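Local coordinates for actin-binding protein, cofilin/tropomyosin family protein, putative (Entamoeba histolytica, PDB 4LIZ) that binds actin filaments and stabilises them, and may in this way contribute to phagocytosis and pseudopod formation, at residues Ala10-Glu15 and Val27-Gln32; Glu49-Ala54 and Ala63-Ile68. All coordinates share one frame; numbering follows the deposited sequence.

In the fold
From the N terminus, the chain first forms helix 10-17, winds through the sodium-binding loop and enters strand 26-32; interaction 1 closes this loop, with 11 residues between its two segments. The chain then runs through strand 37-44 to helix 48-54 and turns back into strand 60-69, and interaction 2 closes that second loop, with 8 residues between its segments. The two contacts follow one another in series, neither nested nor crossed. They meet in the mixed sheet, where strands 26-32 and 60-69 are antiparallel neighbours: V27 N lies 2.9 Å from Y64 O, a probable hydrogen bond. Helix 10-17 and helix 48-54 pack on opposite faces of this shared pair of strands.

Interaction 1. Residues Ala10-Glu15 and Val27-Gln32; sequences AGPVAE and VVFGVQ. With NA (sodium ion), chain C.
P12 presses its ring carbon CB against V27, with CG2 of the valine 3.8 Å away, and so seats helix 10-17 on strand 26-32. The helix segment runs nearly antiparallel to the strand, at 164°, with the two axes 9.4 Å apart. The bumps on the strand side are V27 and F29, two residues apart on one face of the sheet. A chi1 of 59° sets V27 CG1 between the backbone N and the carbonyl carbon and turns CG2 anti to N, toward P12; CG2 also lies over one face of the F29 ring, offset toward its rim. Valine and ring form a stepped surface, and P12 CB rests against both, 4.2 Å from F29 CZ in an oblique approach. From the helix side, V13 brings CG2 to the ring edge, near the ring plane, 4.3 Å from F29 CZ. Beyond the two segments, P12 also rests on V40 and K43 of strand 37-44, while V13 reaches Y64. All four touching residues are buried and apolar. At the far end of the helix segment, E15 O binds the sodium ion at 2.3 Å; backbone oxygens of D18, N21 and V24 and a water complete its shell. An N-terminal helix packed on the central mixed sheet, as here, belongs to the ADF/cofilin fold of the coactosin subfamily.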
# COMPACT_ATOMS: atom_id res chain seq x y z
N ALA A 10 7.00 -5.41 8.44
CA ALA A 10 7.90 -4.37 8.81
C ALA A 10 9.19 -4.27 7.97
O ALA A 10 9.70 -3.18 7.72
CB ALA A 10 8.23 -4.47 10.31
N GLY A 11 9.69 -5.43 7.63
CA GLY A 11 10.92 -5.46 6.85
C GLY A 11 10.90 -4.71 5.53
O GLY A 11 11.66 -3.79 5.24
N PRO A 12 9.91 -5.13 4.69
CA PRO A 12 9.83 -4.42 3.45
C PRO A 12 9.41 -2.96 3.55
O PRO A 12 9.79 -2.17 2.71
CB PRO A 12 8.74 -5.23 2.66
CG PRO A 12 8.76 -6.54 3.29
CD PRO A 12 9.10 -6.37 4.74
N VAL A 13 8.61 -2.59 4.53
CA VAL A 13 8.26 -1.19 4.78
C VAL A 13 9.54 -0.34 5.05
O VAL A 13 9.71 0.67 4.46
CB VAL A 13 7.21 -1.16 5.95
CG1 VAL A 13 7.04 0.29 6.46
CG2 VAL A 13 5.87 -1.74 5.47
N ALA A 14 10.39 -0.93 5.88
CA ALA A 14 11.64 -0.25 6.16
C ALA A 14 12.51 -0.10 4.88
O ALA A 14 13.18 0.90 4.65
CB ALA A 14 12.43 -1.00 7.19
N GLU A 15 12.47 -1.16 4.02
CA GLU A 15 13.17 -1.10 2.75
C GLU A 15 12.71 0.06 1.86
O GLU A 15 13.46 0.74 1.20
CB GLU A 15 13.14 -2.43 2.03
CG GLU A 15 13.83 -3.56 2.76
CD GLU A 15 13.90 -4.76 1.89
OE1 GLU A 15 12.98 -5.57 1.84
OE2 GLU A 15 14.95 -4.94 1.26
N VAL A 27 6.12 -2.15 -2.21
CA VAL A 27 5.75 -3.46 -1.83
C VAL A 27 4.27 -3.68 -1.91
O VAL A 27 3.53 -2.69 -1.65
CB VAL A 27 6.30 -3.88 -0.45
CG1 VAL A 27 5.81 -2.89 0.64
CG2 VAL A 27 6.01 -5.30 -0.04
N VAL A 28 3.86 -4.85 -2.33
CA VAL A 28 2.45 -5.29 -2.31
C VAL A 28 2.36 -6.50 -1.46
O VAL A 28 3.14 -7.46 -1.67
CB VAL A 28 1.92 -5.51 -3.73
CG1 VAL A 28 0.46 -6.00 -3.68
CG2 VAL A 28 2.04 -4.29 -4.59
N PHE A 29 1.43 -6.52 -0.47
CA PHE A 29 1.17 -7.63 0.36
C PHE A 29 -0.13 -8.32 0.02
O PHE A 29 -1.14 -7.64 -0.28
CB PHE A 29 1.05 -7.21 1.86
CG PHE A 29 2.28 -6.52 2.42
CD1 PHE A 29 3.39 -7.31 2.78
CD2 PHE A 29 2.38 -5.15 2.56
CE1 PHE A 29 4.50 -6.68 3.30
CE2 PHE A 29 3.53 -4.58 3.10
CZ PHE A 29 4.58 -5.36 3.44
N GLY A 30 -0.06 -9.62 -0.00
CA GLY A 30 -1.26 -10.43 -0.08
C GLY A 30 -1.61 -11.05 1.23
O GLY A 30 -0.92 -10.97 2.25
N VAL A 31 -2.80 -11.62 1.26
CA VAL A 31 -3.40 -12.10 2.49
C VAL A 31 -3.67 -13.58 2.37
O VAL A 31 -4.44 -13.99 1.47
CB VAL A 31 -4.70 -11.24 2.78
CG1 VAL A 31 -5.37 -11.70 4.07
CG2 VAL A 31 -4.42 -9.80 2.97
N GLN A 32 -3.09 -14.37 3.25
CA GLN A 32 -3.37 -15.81 3.38
C GLN A 32 -4.21 -16.03 4.64
O GLN A 32 -4.20 -15.26 5.58
CB GLN A 32 -2.11 -16.63 3.48
CG GLN A 32 -1.25 -16.53 2.24
CD GLN A 32 0.06 -17.29 2.35
OE1 GLN A 32 0.41 -17.85 3.42
NE2 GLN A 32 0.80 -17.30 1.27
NA NA C . 14.07 2.13 -0.54
O HOH W 1 14.44 4.07 -1.84

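Interaction 2. Residues Glu49-Ala54 and Ala63-Ile68; sequences EEVKAA and AYYRTI
V51 of helix 48-54 drops onto A63 and Y65 of strand 60-69, a helix-on-sheet contact within the ADF/cofilin fold, made on the face of the sheet opposite to helix 10-17. The apolar contacts are made by the two branches of the valine. CG1, anti to the backbone N (chi1 162°), points to the small methyl of A63, and CG2, anti to the carbonyl carbon, turns to the ring of Y65. V51 thus straddles two residues whose side chains rise from the same face of the strand, while Y64 between them turns to the other face and packs on V16 and I17 of helix 10-17. Y65 and V51 cross at about a right angle, the valine meeting the ring obliquely; F26 of the adjoining strand touches both. Polar groups of both segments find partners elsewhere in the chain: K52 NZ donates to L124 O, R66 NH2 forms a salt bridge with D19 OD1, and Y64 OH bonds to N111 O. The contact itself comes down to two carbon pairs: V51 CG1 stands 3.5 Å from A63 CB, and V51 CG2 3.9 Å from Y65 CD2.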
# COMPACT_ATOMS: atom_id res chain seq x y z
N GLU A 49 2.49 2.29 -11.01
CA GLU A 49 2.20 1.36 -12.06
C GLU A 49 2.56 -0.09 -11.70
O GLU A 49 1.89 -1.00 -12.01
CB GLU A 49 2.65 1.85 -13.46
CG GLU A 49 2.16 3.32 -13.72
CD GLU A 49 0.60 3.60 -13.58
OE1 GLU A 49 -0.26 2.75 -13.86
OE2 GLU A 49 0.27 4.72 -13.11
N GLU A 50 3.70 -0.24 -11.05
CA GLU A 50 4.13 -1.55 -10.59
C GLU A 50 3.19 -2.15 -9.52
O GLU A 50 2.89 -3.30 -9.53
CB GLU A 50 5.55 -1.47 -10.06
CG GLU A 50 6.62 -1.35 -11.12
CD GLU A 50 6.68 0.00 -11.82
OE1 GLU A 50 6.32 1.02 -11.30
OE2 GLU A 50 7.12 0.03 -12.96
N VAL A 51 2.73 -1.31 -8.63
CA VAL A 51 1.77 -1.74 -7.66
C VAL A 51 0.49 -2.20 -8.37
O VAL A 51 -0.02 -3.21 -8.09
CB VAL A 51 1.46 -0.55 -6.70
CG1 VAL A 51 0.17 -0.71 -5.91
CG2 VAL A 51 2.62 -0.27 -5.78
N LYS A 52 0.03 -1.40 -9.31
CA LYS A 52 -1.23 -1.69 -9.98
C LYS A 52 -1.13 -3.01 -10.70
O LYS A 52 -2.03 -3.75 -10.67
CB LYS A 52 -1.67 -0.55 -10.90
CG LYS A 52 -2.25 0.65 -10.18
CD LYS A 52 -2.45 1.85 -11.09
CE LYS A 52 -3.59 1.65 -12.05
NZ LYS A 52 -3.69 2.90 -12.82
N ALA A 53 0.02 -3.27 -11.31
CA ALA A 53 0.19 -4.53 -11.96
C ALA A 53 0.09 -5.76 -11.14
O ALA A 53 -0.23 -6.86 -11.58
CB ALA A 53 1.55 -4.53 -12.68
N ALA A 54 0.38 -5.60 -9.84
CA ALA A 54 0.30 -6.64 -8.86
C ALA A 54 -1.04 -6.83 -8.14
O ALA A 54 -1.21 -7.85 -7.47
CB ALA A 54 1.42 -6.48 -7.79
N ALA A 63 -0.71 -2.12 -0.29
CA ALA A 63 0.44 -1.68 -0.97
C ALA A 63 1.00 -0.48 -0.33
O ALA A 63 0.33 0.37 0.31
CB ALA A 63 0.20 -1.46 -2.48
N TYR A 64 2.31 -0.25 -0.50
CA TYR A 64 3.03 0.84 0.05
C TYR A 64 4.18 1.24 -0.86
O TYR A 64 4.95 0.35 -1.22
CB TYR A 64 3.56 0.43 1.46
CG TYR A 64 4.27 1.54 2.21
CD1 TYR A 64 3.63 2.66 2.67
CD2 TYR A 64 5.62 1.38 2.53
CE1 TYR A 64 4.27 3.62 3.43
CE2 TYR A 64 6.30 2.34 3.32
CZ TYR A 64 5.60 3.45 3.75
OH TYR A 64 6.20 4.41 4.62
N TYR A 65 4.28 2.48 -1.27
CA TYR A 65 5.34 2.91 -2.16
C TYR A 65 5.78 4.36 -1.89
O TYR A 65 5.09 5.12 -1.32
CB TYR A 65 4.96 2.72 -3.65
CG TYR A 65 3.89 3.63 -4.21
CD1 TYR A 65 4.20 4.78 -4.86
CD2 TYR A 65 2.57 3.29 -4.09
CE1 TYR A 65 3.23 5.59 -5.37
CE2 TYR A 65 1.59 4.09 -4.62
CZ TYR A 65 1.93 5.24 -5.24
OH TYR A 65 1.00 6.08 -5.75
N ARG A 66 6.98 4.64 -2.38
CA ARG A 66 7.56 5.95 -2.27
C ARG A 66 7.46 6.66 -3.60
O ARG A 66 7.48 6.07 -4.63
CB ARG A 66 9.01 5.94 -1.81
CG ARG A 66 9.97 5.30 -2.76
CD ARG A 66 11.33 5.17 -2.12
NE ARG A 66 12.05 6.42 -2.02
CZ ARG A 66 12.77 6.80 -0.97
NH1 ARG A 66 12.85 6.07 0.11
NH2 ARG A 66 13.42 7.94 -1.05
N THR A 67 7.29 7.97 -3.50
CA THR A 67 7.18 8.84 -4.65
C THR A 67 7.78 10.22 -4.30
O THR A 67 8.18 10.42 -3.25
CB THR A 67 5.73 8.91 -5.19
OG1 THR A 67 5.71 9.54 -6.46
CG2 THR A 67 4.86 9.64 -4.28
N ILE A 68 7.91 11.09 -5.27
CA ILE A 68 8.47 12.44 -5.04
C ILE A 68 7.41 13.51 -5.29
O ILE A 68 6.59 13.37 -6.21
CB ILE A 68 9.68 12.62 -5.95
CG1 ILE A 68 10.72 11.55 -5.63
CG2 ILE A 68 10.32 13.99 -5.72
CD1 ILE A 68 11.84 11.41 -6.66